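Salicylaldehyde dehydrogenase NahF (Pseudomonas putida, PDB 4JZ6) is a broad-specificity aldehyde dehydrogenase that probably oxidises salicylaldehyde to salicylate with NAD+ in the naphthalene degradation pathway. Local coordinates at residues M390-E395 and G399-V404; K358-K363 and T381-V386; G292-Q297 and A319-K324; S272-L277 and V286-F291. All coordinates share one frame; numbering follows the deposited sequence.

Interaction 1: residues M390-E395 and G399-V404; sequences MRIYDE and GPITVV
Ile392 meets Ile401 tip to tip and runs past Val403 in the opposite direction, and these three buried side chains carry the contact. In Ile392, CG1 is anti to the backbone N (chi1 -155°) and chi2 is also extended, which carries CD1 out to the strand. There CD1 lies 3.9 Å from CD1 of Ile401 and 3.8 Å from CG1 of Val403. The same Val403 CG1 is 3.8 Å from Ile392 CG2, so one methyl seats itself in the fork of the isoleucine. Ile401 is fully extended as well, with its CG1 anti to the backbone N, which is consistent with the end-on meeting. The arrangement belongs to the catalytic-domain sheet of aldehyde dehydrogenases: the chain passes a helical turn at 391-393, then the Glu-Glu-x-Phe-Gly-Pro motif that spans Glu395 to Pro400, and enters strand 401-407. Cut back to an alanine, Ile392 would lose CG1, CG2 and CD1, which would probably leave Ile401 CD1 without its partner and open a gap over Val403 CG1. The turn is fastened apart from this contact. Arg391 O accepts from the backbone N of both Asp394 and Glu395, while the Arg391 guanidinium pairs with the Glu395 carboxylate, although the modelled length of that ion pair is doubtful. Lys271 NZ reaches the backbone oxygens of Ile392 and Glu395.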
# COMPACT_ATOMS: atom_id res chain seq x y z
N MET A 390 -11.01 -10.03 29.44
CA MET A 390 -11.77 -8.79 29.50
C MET A 390 -11.69 -8.06 28.16
O MET A 390 -10.64 -8.04 27.52
CB MET A 390 -11.23 -7.89 30.61
CG MET A 390 -11.21 -8.54 31.98
SD MET A 390 -10.25 -7.60 33.17
CE MET A 390 -10.14 -8.77 34.52
N ARG A 391 -12.81 -7.48 27.73
CA ARG A 391 -12.84 -6.74 26.48
C ARG A 391 -11.83 -5.59 26.49
O ARG A 391 -11.14 -5.36 25.50
CB ARG A 391 -14.25 -6.19 26.21
CG ARG A 391 -15.33 -7.24 26.04
CD ARG A 391 -16.68 -6.58 25.83
NE ARG A 391 -16.63 -5.58 24.77
CZ ARG A 391 -17.49 -4.58 24.64
NH1 ARG A 391 -18.48 -4.44 25.51
NH2 ARG A 391 -17.36 -3.72 23.64
N ILE A 392 -11.73 -4.89 27.62
CA ILE A 392 -10.86 -3.72 27.73
C ILE A 392 -9.37 -4.07 27.64
O ILE A 392 -8.53 -3.19 27.45
CB ILE A 392 -11.16 -2.90 29.01
CG1 ILE A 392 -10.73 -1.44 28.84
CG2 ILE A 392 -10.49 -3.53 30.22
CD1 ILE A 392 -11.21 -0.52 29.93
N TYR A 393 -9.05 -5.36 27.76
CA TYR A 393 -7.69 -5.85 27.57
C TYR A 393 -7.08 -5.41 26.23
O TYR A 393 -5.91 -5.04 26.17
CB TYR A 393 -7.68 -7.38 27.69
CG TYR A 393 -6.34 -8.06 27.55
CD1 TYR A 393 -5.96 -8.66 26.35
CD2 TYR A 393 -5.47 -8.16 28.63
CE1 TYR A 393 -4.75 -9.32 26.23
CE2 TYR A 393 -4.26 -8.81 28.52
CZ TYR A 393 -3.90 -9.39 27.32
OH TYR A 393 -2.68 -10.04 27.21
N ASP A 394 -7.87 -5.44 25.16
CA ASP A 394 -7.32 -5.06 23.86
C ASP A 394 -8.23 -4.14 23.06
O ASP A 394 -7.81 -3.59 22.04
CB ASP A 394 -6.95 -6.31 23.04
CG ASP A 394 -6.03 -5.99 21.88
OD1 ASP A 394 -5.18 -5.07 22.04
OD2 ASP A 394 -6.14 -6.64 20.82
N GLU A 395 -9.47 -3.96 23.49
CA GLU A 395 -10.36 -3.02 22.82
C GLU A 395 -9.96 -1.58 23.10
O GLU A 395 -9.75 -1.20 24.26
CB GLU A 395 -11.81 -3.26 23.24
CG GLU A 395 -12.72 -3.70 22.11
CD GLU A 395 -13.91 -4.49 22.60
OE1 GLU A 395 -15.01 -3.90 22.69
OE2 GLU A 395 -13.75 -5.70 22.89
N GLY A 399 -10.76 7.56 25.83
CA GLY A 399 -11.11 8.29 27.04
C GLY A 399 -10.01 8.35 28.08
O GLY A 399 -8.97 7.70 27.93
N PRO A 400 -10.24 9.14 29.14
CA PRO A 400 -9.32 9.28 30.28
C PRO A 400 -9.35 8.04 31.18
O PRO A 400 -9.57 8.13 32.39
CB PRO A 400 -9.88 10.49 31.02
CG PRO A 400 -11.34 10.46 30.73
CD PRO A 400 -11.45 9.97 29.31
N ILE A 401 -9.15 6.88 30.56
CA ILE A 401 -9.09 5.62 31.27
C ILE A 401 -7.94 4.81 30.68
O ILE A 401 -7.63 4.96 29.49
CB ILE A 401 -10.42 4.84 31.18
CG1 ILE A 401 -10.37 3.56 32.02
CG2 ILE A 401 -10.77 4.53 29.74
CD1 ILE A 401 -11.66 2.76 32.01
N THR A 402 -7.30 3.99 31.50
CA THR A 402 -6.20 3.14 31.04
C THR A 402 -6.08 1.90 31.93
O THR A 402 -6.54 1.90 33.09
CB THR A 402 -4.88 3.93 30.98
OG1 THR A 402 -3.94 3.24 30.16
CG2 THR A 402 -4.30 4.13 32.38
N VAL A 403 -5.48 0.83 31.39
CA VAL A 403 -5.43 -0.45 32.10
C VAL A 403 -4.02 -0.94 32.41
O VAL A 403 -3.08 -0.73 31.65
CB VAL A 403 -6.19 -1.56 31.33
CG1 VAL A 403 -7.63 -1.14 31.08
CG2 VAL A 403 -5.49 -1.89 30.03
N VAL A 404 -3.89 -1.61 33.56
CA VAL A 404 -2.63 -2.21 33.96
C VAL A 404 -2.68 -3.73 33.79
O VAL A 404 -3.54 -4.40 34.37
CB VAL A 404 -2.30 -1.90 35.44
CG1 VAL A 404 -0.88 -2.30 35.75
CG2 VAL A 404 -2.52 -0.43 35.73

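Interaction 2: residues K358-K363 and T381-V386; sequences KDAIDK and TILDHV
Leu383 spreads its two methyls over one flank of the helix, CD1 on Ala360 and CD2 on Ile361. The separations are those of loose van der Waals contact: 4.2 Å between Leu383 CD1 and Ala360 CB, and 4.4 Å between Leu383 CD2 and Ile361 CD1. Leu383 has CG anti to its carbonyl carbon (chi1 -57°), a common conformer that sends the fork off the strand onto the helix. The Ala360 CB methyl faces it directly. Ile361 points across the interface at its base and only its end comes near; its chi1 of -131° is nearly eclipsed, so its exact pose is less certain than that of Leu383. The closest pair of CA atoms across the two segments is that of Ala360 and Val386, 7.1 Å apart. Polar groups lie at the margins. Lys363 NZ reaches Asp359 OD1 at 3.4 Å, a weak salt bridge along the end of the helix, and also bonds the backbone oxygen of Asp389. On the strand side, Asp384 OD1 stands over the centre of the His385 ring, 3.7 Å above its plane, and Asp384 OD2 forms a salt bridge with Arg406. The contact thus lays helix 349-362 against one margin of the seven-stranded sheet: strand 381-384 runs between outermost strand 366-369, whose Val367 touches both Ile361 and Leu383, and strand 401-407, while Ile382 faces helix 311-327.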
# COMPACT_ATOMS: atom_id res chain seq x y z
N LYS A 358 -17.77 -2.06 32.79
CA LYS A 358 -18.56 -3.06 33.50
C LYS A 358 -18.02 -4.47 33.25
O LYS A 358 -17.88 -5.26 34.19
CB LYS A 358 -20.03 -3.00 33.10
CG LYS A 358 -20.90 -4.03 33.82
CD LYS A 358 -22.31 -4.15 33.23
CE LYS A 358 -23.15 -5.15 34.03
NZ LYS A 358 -24.51 -5.36 33.47
N ASP A 359 -17.72 -4.76 31.99
CA ASP A 359 -17.22 -6.08 31.61
C ASP A 359 -15.95 -6.43 32.37
O ASP A 359 -15.84 -7.51 32.95
CB ASP A 359 -16.98 -6.16 30.11
CG ASP A 359 -16.31 -7.46 29.70
OD1 ASP A 359 -17.04 -8.44 29.42
OD2 ASP A 359 -15.06 -7.50 29.66
N ALA A 360 -14.98 -5.51 32.35
CA ALA A 360 -13.74 -5.68 33.09
C ALA A 360 -14.01 -5.86 34.58
O ALA A 360 -13.49 -6.78 35.21
CB ALA A 360 -12.83 -4.49 32.86
N ILE A 361 -14.85 -4.99 35.13
CA ILE A 361 -15.12 -5.00 36.56
C ILE A 361 -15.85 -6.27 37.03
O ILE A 361 -15.61 -6.76 38.14
CB ILE A 361 -15.86 -3.69 37.00
CG1 ILE A 361 -15.18 -3.08 38.21
CG2 ILE A 361 -17.35 -3.92 37.26
CD1 ILE A 361 -13.71 -2.88 37.99
N ASP A 362 -16.71 -6.82 36.17
CA ASP A 362 -17.44 -8.04 36.50
C ASP A 362 -16.52 -9.25 36.43
O ASP A 362 -16.82 -10.29 37.01
CB ASP A 362 -18.63 -8.23 35.56
CG ASP A 362 -19.76 -7.27 35.84
OD1 ASP A 362 -19.87 -6.78 36.98
OD2 ASP A 362 -20.56 -7.00 34.91
N LYS A 363 -15.41 -9.11 35.72
CA LYS A 363 -14.46 -10.20 35.53
C LYS A 363 -13.22 -10.07 36.41
O LYS A 363 -12.18 -10.65 36.10
CB LYS A 363 -14.03 -10.31 34.06
CG LYS A 363 -15.15 -10.74 33.13
CD LYS A 363 -14.67 -10.79 31.69
CE LYS A 363 -15.78 -11.24 30.75
NZ LYS A 363 -15.33 -11.32 29.34
N THR A 381 -9.27 7.54 35.23
CA THR A 381 -9.53 6.20 35.75
C THR A 381 -8.43 5.20 35.38
O THR A 381 -7.99 5.15 34.24
CB THR A 381 -10.89 5.68 35.23
OG1 THR A 381 -11.93 6.62 35.57
CG2 THR A 381 -11.23 4.34 35.83
N ILE A 382 -7.98 4.43 36.36
CA ILE A 382 -7.01 3.35 36.12
C ILE A 382 -7.56 2.02 36.63
O ILE A 382 -8.00 1.92 37.79
CB ILE A 382 -5.66 3.62 36.82
CG1 ILE A 382 -5.10 4.99 36.43
CG2 ILE A 382 -4.67 2.54 36.47
CD1 ILE A 382 -3.92 5.40 37.27
N LEU A 383 -7.56 1.00 35.77
CA LEU A 383 -7.97 -0.34 36.17
C LEU A 383 -6.73 -1.23 36.30
O LEU A 383 -5.86 -1.23 35.42
CB LEU A 383 -8.96 -0.93 35.17
CG LEU A 383 -10.24 -0.12 34.91
CD1 LEU A 383 -11.12 -0.80 33.88
CD2 LEU A 383 -10.98 0.06 36.20
N ASP A 384 -6.65 -1.97 37.40
CA ASP A 384 -5.53 -2.86 37.66
C ASP A 384 -5.97 -4.32 37.58
O ASP A 384 -7.17 -4.62 37.69
CB ASP A 384 -4.95 -2.58 39.05
CG ASP A 384 -3.57 -3.20 39.25
OD1 ASP A 384 -3.11 -3.95 38.36
OD2 ASP A 384 -2.95 -2.93 40.30
N HIS A 385 -5.01 -5.22 37.41
CA HIS A 385 -5.28 -6.65 37.27
C HIS A 385 -6.24 -6.94 36.13
O HIS A 385 -7.21 -7.69 36.29
CB HIS A 385 -5.81 -7.25 38.57
CG HIS A 385 -4.98 -6.91 39.77
ND1 HIS A 385 -3.78 -7.53 40.04
CD2 HIS A 385 -5.19 -6.03 40.78
CE1 HIS A 385 -3.28 -7.04 41.16
NE2 HIS A 385 -4.11 -6.13 41.63
N VAL A 386 -5.99 -6.31 34.99
CA VAL A 386 -6.75 -6.59 33.78
C VAL A 386 -6.18 -7.84 33.11
O VAL A 386 -4.97 -8.02 33.03
CB VAL A 386 -6.73 -5.37 32.84
CG1 VAL A 386 -7.27 -5.73 31.47
CG2 VAL A 386 -7.54 -4.24 33.46

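Interaction 3: residues G292-Q297 and A319-K324; sequences GSFLFQ and ARFVEK. With SO4 (sulfate ion), chain E.
Phe321 has CG anti to its backbone N (chi1 -169°), whereas Phe294 has its CG anti to the carbonyl carbon (chi1 -58°), and these settings bring the two rings together between their helices. They cross obliquely: Phe294 CE2 is 4.1 Å from Phe321 CE1 and equally far from Phe321 CZ. Ser293 OG comes up at the edge of the Phe321 ring, near its plane, 3.8 Å from CZ; its polar partner is the carbonyl oxygen of Ala289, one helical turn back, so the hydroxyl presents a satisfied oxygen to the ring. The Ser293 CB lies over one face of Phe294, 3.6 Å above the plane and offset to the rim, which would limit that ring's freedom to tilt on this face. In fold terms this is helix-helix packing in the alpha/beta catalytic domain: helices 282-294 and 311-327 flank strand 306-310 in the chain and pack against each other, and Ile382 of strand 381-384 touches Phe321. At the far side, Arg320 stretches to a sulfate ion, probably from the crystallisation liquor. Its NH1 donates to sulfate O4 at 3.2 Å with an angle of 164°, in the guanidinium plane, and NH2 adds a weak bond to O1. The backbone N atoms of Ile282 and Asn283, at the start of helix 282-294, and Arg431 NH2 complete the anion site. A leucine in place of Arg320 would probably leave Glu316, the salt-bridge partner of NH2, without its mate and the sulfate less tightly held.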
# COMPACT_ATOMS: atom_id res chain seq x y z
N GLY A 292 1.27 10.13 28.72
CA GLY A 292 0.75 9.41 27.57
C GLY A 292 -0.68 8.94 27.77
O GLY A 292 -1.44 8.81 26.82
N SER A 293 -1.05 8.69 29.02
CA SER A 293 -2.39 8.19 29.32
C SER A 293 -3.46 9.27 29.25
O SER A 293 -4.56 9.03 28.77
CB SER A 293 -2.42 7.53 30.70
OG SER A 293 -1.64 6.35 30.70
N PHE A 294 -3.13 10.47 29.73
CA PHE A 294 -4.17 11.45 29.98
C PHE A 294 -4.06 12.76 29.21
O PHE A 294 -4.86 13.68 29.43
CB PHE A 294 -4.28 11.71 31.47
CG PHE A 294 -4.57 10.49 32.26
CD1 PHE A 294 -5.78 9.83 32.09
CD2 PHE A 294 -3.64 9.98 33.14
CE1 PHE A 294 -6.06 8.68 32.81
CE2 PHE A 294 -3.92 8.83 33.86
CZ PHE A 294 -5.13 8.18 33.70
N LEU A 295 -3.10 12.85 28.30
CA LEU A 295 -3.06 14.01 27.43
C LEU A 295 -4.32 13.98 26.56
O LEU A 295 -4.67 12.94 26.00
CB LEU A 295 -1.79 13.98 26.57
CG LEU A 295 -1.65 15.07 25.51
CD1 LEU A 295 -1.73 16.44 26.13
CD2 LEU A 295 -0.34 14.89 24.79
N PHE A 296 -5.00 15.13 26.48
CA PHE A 296 -6.25 15.26 25.71
C PHE A 296 -7.27 14.18 26.07
O PHE A 296 -7.97 13.65 25.20
CB PHE A 296 -5.96 15.28 24.20
CG PHE A 296 -7.16 15.61 23.34
CD1 PHE A 296 -8.02 16.65 23.68
CD2 PHE A 296 -7.44 14.87 22.20
CE1 PHE A 296 -9.12 16.95 22.90
CE2 PHE A 296 -8.54 15.17 21.41
CZ PHE A 296 -9.38 16.21 21.76
N GLN A 297 -7.33 13.85 27.36
CA GLN A 297 -8.31 12.89 27.86
C GLN A 297 -8.19 11.52 27.23
O GLN A 297 -9.21 10.86 27.01
CB GLN A 297 -9.73 13.40 27.62
CG GLN A 297 -9.98 14.79 28.14
CD GLN A 297 -9.87 15.86 27.07
OE1 GLN A 297 -9.07 16.79 27.19
NE2 GLN A 297 -10.69 15.76 26.03
N ALA A 319 0.99 2.33 42.64
CA ALA A 319 0.76 3.28 43.73
C ALA A 319 1.15 4.71 43.34
O ALA A 319 0.39 5.65 43.56
CB ALA A 319 1.49 2.84 44.99
N ARG A 320 2.34 4.86 42.75
CA ARG A 320 2.81 6.18 42.34
C ARG A 320 1.94 6.74 41.22
O ARG A 320 1.54 7.90 41.26
CB ARG A 320 4.27 6.12 41.88
CG ARG A 320 5.23 5.60 42.94
CD ARG A 320 6.65 6.05 42.64
NE ARG A 320 7.65 5.22 43.31
CZ ARG A 320 8.95 5.25 43.02
NH1 ARG A 320 9.41 6.07 42.08
NH2 ARG A 320 9.80 4.46 43.67
N PHE A 321 1.66 5.90 40.23
CA PHE A 321 0.80 6.25 39.10
C PHE A 321 -0.54 6.79 39.60
O PHE A 321 -1.03 7.82 39.12
CB PHE A 321 0.59 5.02 38.22
CG PHE A 321 -0.05 5.30 36.90
CD1 PHE A 321 -0.00 6.56 36.33
CD2 PHE A 321 -0.71 4.28 36.21
CE1 PHE A 321 -0.60 6.81 35.11
CE2 PHE A 321 -1.31 4.52 34.99
CZ PHE A 321 -1.25 5.79 34.43
N VAL A 322 -1.12 6.10 40.57
CA VAL A 322 -2.42 6.49 41.11
C VAL A 322 -2.34 7.82 41.84
O VAL A 322 -3.24 8.66 41.71
CB VAL A 322 -3.01 5.38 42.01
CG1 VAL A 322 -4.07 5.95 42.95
CG2 VAL A 322 -3.58 4.26 41.16
N GLU A 323 -1.26 8.02 42.58
CA GLU A 323 -1.05 9.26 43.32
C GLU A 323 -1.07 10.45 42.36
O GLU A 323 -1.87 11.37 42.53
CB GLU A 323 0.27 9.20 44.09
CG GLU A 323 0.31 10.05 45.35
CD GLU A 323 0.57 11.52 45.04
OE1 GLU A 323 1.40 11.81 44.16
OE2 GLU A 323 -0.07 12.38 45.70
N LYS A 324 -0.21 10.41 41.35
CA LYS A 324 -0.14 11.48 40.35
C LYS A 324 -1.46 11.69 39.62
O LYS A 324 -1.90 12.83 39.41
CB LYS A 324 0.96 11.17 39.33
CG LYS A 324 2.35 11.13 39.90
CD LYS A 324 2.71 12.43 40.60
CE LYS A 324 4.15 12.41 41.08
NZ LYS A 324 4.40 13.39 42.17
S SO4 E . 13.15 4.50 40.97
O1 SO4 E . 12.83 3.71 42.17
O2 SO4 E . 14.58 4.80 40.98
O3 SO4 E . 12.82 3.70 39.80
O4 SO4 E . 12.39 5.75 40.96

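Interaction 4: residues S272-L277 and V286-F291; sequences SPLIVL and VKAAVF
Leu274 carries this contact through one methyl, CD2, which rests on two successive alanines of the helix. Its CG is anti to the backbone N (chi1 -164°), and chi2, measured to CD1, is 69°, which leaves CD2 roughly anti to CA and reaching out to the helix. There CD2 is 3.8 Å from Ala289 CB and also 3.8 Å from Ala289 N, so the methyl touches main chain as well as side chain. Ala288 CB stands a little farther off, 4.3 Å from the same CD2. The two alanines are oriented differently: the CB of Ala288 is directed at the strand, while that of Ala289 is set across the interface. Neither has a torsion to adjust, so the fit depends on the leucine. With such small residues on the helix, the elements lie close, 7.0 Å between CA of Leu274 and CA of Ala289. This is the first half of a beta-alpha-beta crossover: strand 273-276, helix 282-294, and then strand 306-310, which is parallel to the first strand and next to it in the sheet. Leu307 of that returning strand touches both Leu274 and Ala289, and Phe429 of strand 425-429 touches Leu274 and Ala288. Other sides of the helix serve different partners. Val290 packs on Phe321 of helix 311-327, whereas Lys287 forms a salt bridge with Glu495 of the second subunit, and the Phe291 ring meets that of Tyr498 of the same subunit.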
# COMPACT_ATOMS: atom_id res chain seq x y z
N SER A 272 -1.94 1.34 22.45
CA SER A 272 -0.52 1.57 22.69
C SER A 272 -0.09 1.33 24.14
O SER A 272 -0.59 1.97 25.07
CB SER A 272 -0.16 2.99 22.25
OG SER A 272 -0.30 3.10 20.85
N PRO A 273 0.87 0.40 24.33
CA PRO A 273 1.29 -0.02 25.66
C PRO A 273 2.55 0.68 26.15
O PRO A 273 3.42 1.05 25.34
CB PRO A 273 1.60 -1.51 25.45
CG PRO A 273 2.15 -1.55 24.04
CD PRO A 273 1.49 -0.42 23.27
N LEU A 274 2.65 0.88 27.46
CA LEU A 274 3.92 1.25 28.07
C LEU A 274 4.45 0.03 28.81
O LEU A 274 3.84 -0.44 29.78
CB LEU A 274 3.74 2.43 29.02
CG LEU A 274 5.03 3.17 29.42
CD1 LEU A 274 5.60 3.91 28.23
CD2 LEU A 274 4.80 4.12 30.58
N ILE A 275 5.56 -0.51 28.34
CA ILE A 275 6.18 -1.66 28.99
C ILE A 275 7.14 -1.22 30.10
O ILE A 275 8.16 -0.57 29.84
CB ILE A 275 6.93 -2.55 27.99
CG1 ILE A 275 6.00 -2.99 26.86
CG2 ILE A 275 7.53 -3.75 28.70
CD1 ILE A 275 6.68 -3.81 25.78
N VAL A 276 6.79 -1.58 31.33
CA VAL A 276 7.61 -1.24 32.49
C VAL A 276 8.26 -2.50 33.02
O VAL A 276 7.62 -3.28 33.72
CB VAL A 276 6.74 -0.59 33.59
CG1 VAL A 276 7.61 -0.07 34.71
CG2 VAL A 276 5.91 0.53 33.01
N LEU A 277 9.53 -2.71 32.68
CA LEU A 277 10.25 -3.92 33.07
C LEU A 277 10.62 -3.84 34.54
O LEU A 277 10.43 -2.81 35.17
CB LEU A 277 11.51 -4.12 32.21
CG LEU A 277 11.30 -4.09 30.69
CD1 LEU A 277 12.61 -3.96 29.96
CD2 LEU A 277 10.55 -5.31 30.21
N VAL A 286 6.52 6.48 35.49
CA VAL A 286 5.27 7.07 35.96
C VAL A 286 4.98 8.36 35.20
O VAL A 286 3.86 8.58 34.74
CB VAL A 286 5.27 7.31 37.48
CG1 VAL A 286 4.10 8.20 37.89
CG2 VAL A 286 5.21 5.99 38.23
N LYS A 287 5.99 9.21 35.05
CA LYS A 287 5.85 10.46 34.31
C LYS A 287 5.41 10.22 32.87
O LYS A 287 4.51 10.89 32.36
CB LYS A 287 7.14 11.28 34.36
CG LYS A 287 7.52 11.74 35.76
CD LYS A 287 8.47 12.92 35.75
CE LYS A 287 9.89 12.53 35.40
NZ LYS A 287 10.80 13.72 35.42
N ALA A 288 6.04 9.26 32.21
CA ALA A 288 5.65 8.94 30.84
C ALA A 288 4.24 8.38 30.82
O ALA A 288 3.46 8.67 29.92
CB ALA A 288 6.62 7.96 30.23
N ALA A 289 3.93 7.57 31.83
CA ALA A 289 2.61 6.95 31.91
C ALA A 289 1.53 8.01 32.09
O ALA A 289 0.55 8.04 31.34
CB ALA A 289 2.57 5.94 33.04
N VAL A 290 1.71 8.88 33.08
CA VAL A 290 0.75 9.96 33.35
C VAL A 290 0.50 10.81 32.12
O VAL A 290 -0.64 11.13 31.78
CB VAL A 290 1.22 10.85 34.52
CG1 VAL A 290 0.34 12.07 34.64
CG2 VAL A 290 1.21 10.06 35.80
N PHE A 291 1.58 11.17 31.43
CA PHE A 291 1.49 12.01 30.24
C PHE A 291 0.78 11.32 29.08
O PHE A 291 -0.18 11.86 28.52
CB PHE A 291 2.89 12.45 29.81
CG PHE A 291 2.92 13.16 28.49
CD1 PHE A 291 2.45 14.46 28.37
CD2 PHE A 291 3.43 12.54 27.37
CE1 PHE A 291 2.48 15.12 27.16
CE2 PHE A 291 3.47 13.19 26.15
CZ PHE A 291 2.99 14.48 26.05

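From the N terminus, interaction 4 (272-277 with 286-291) closes first, folding helix 282-294 back on strand 273-276. Interaction 3 begins at once on the same helix and closes through strand 306-310 onto helix 311-327. Interaction 2 then joins helix 349-362 to strand 381-384, and interaction 1 closes the short loop into strand 401-407. The four run in series, so none nests or crosses. They still meet in space: Ile382 of interaction 2 packs on Phe321 of interaction 3, and Val404 N of interaction 1 probably bonds Leu383 O of interaction 2. Interactions 1, 2 and 4 share one sheet; interaction 3 joins helices packed beside it.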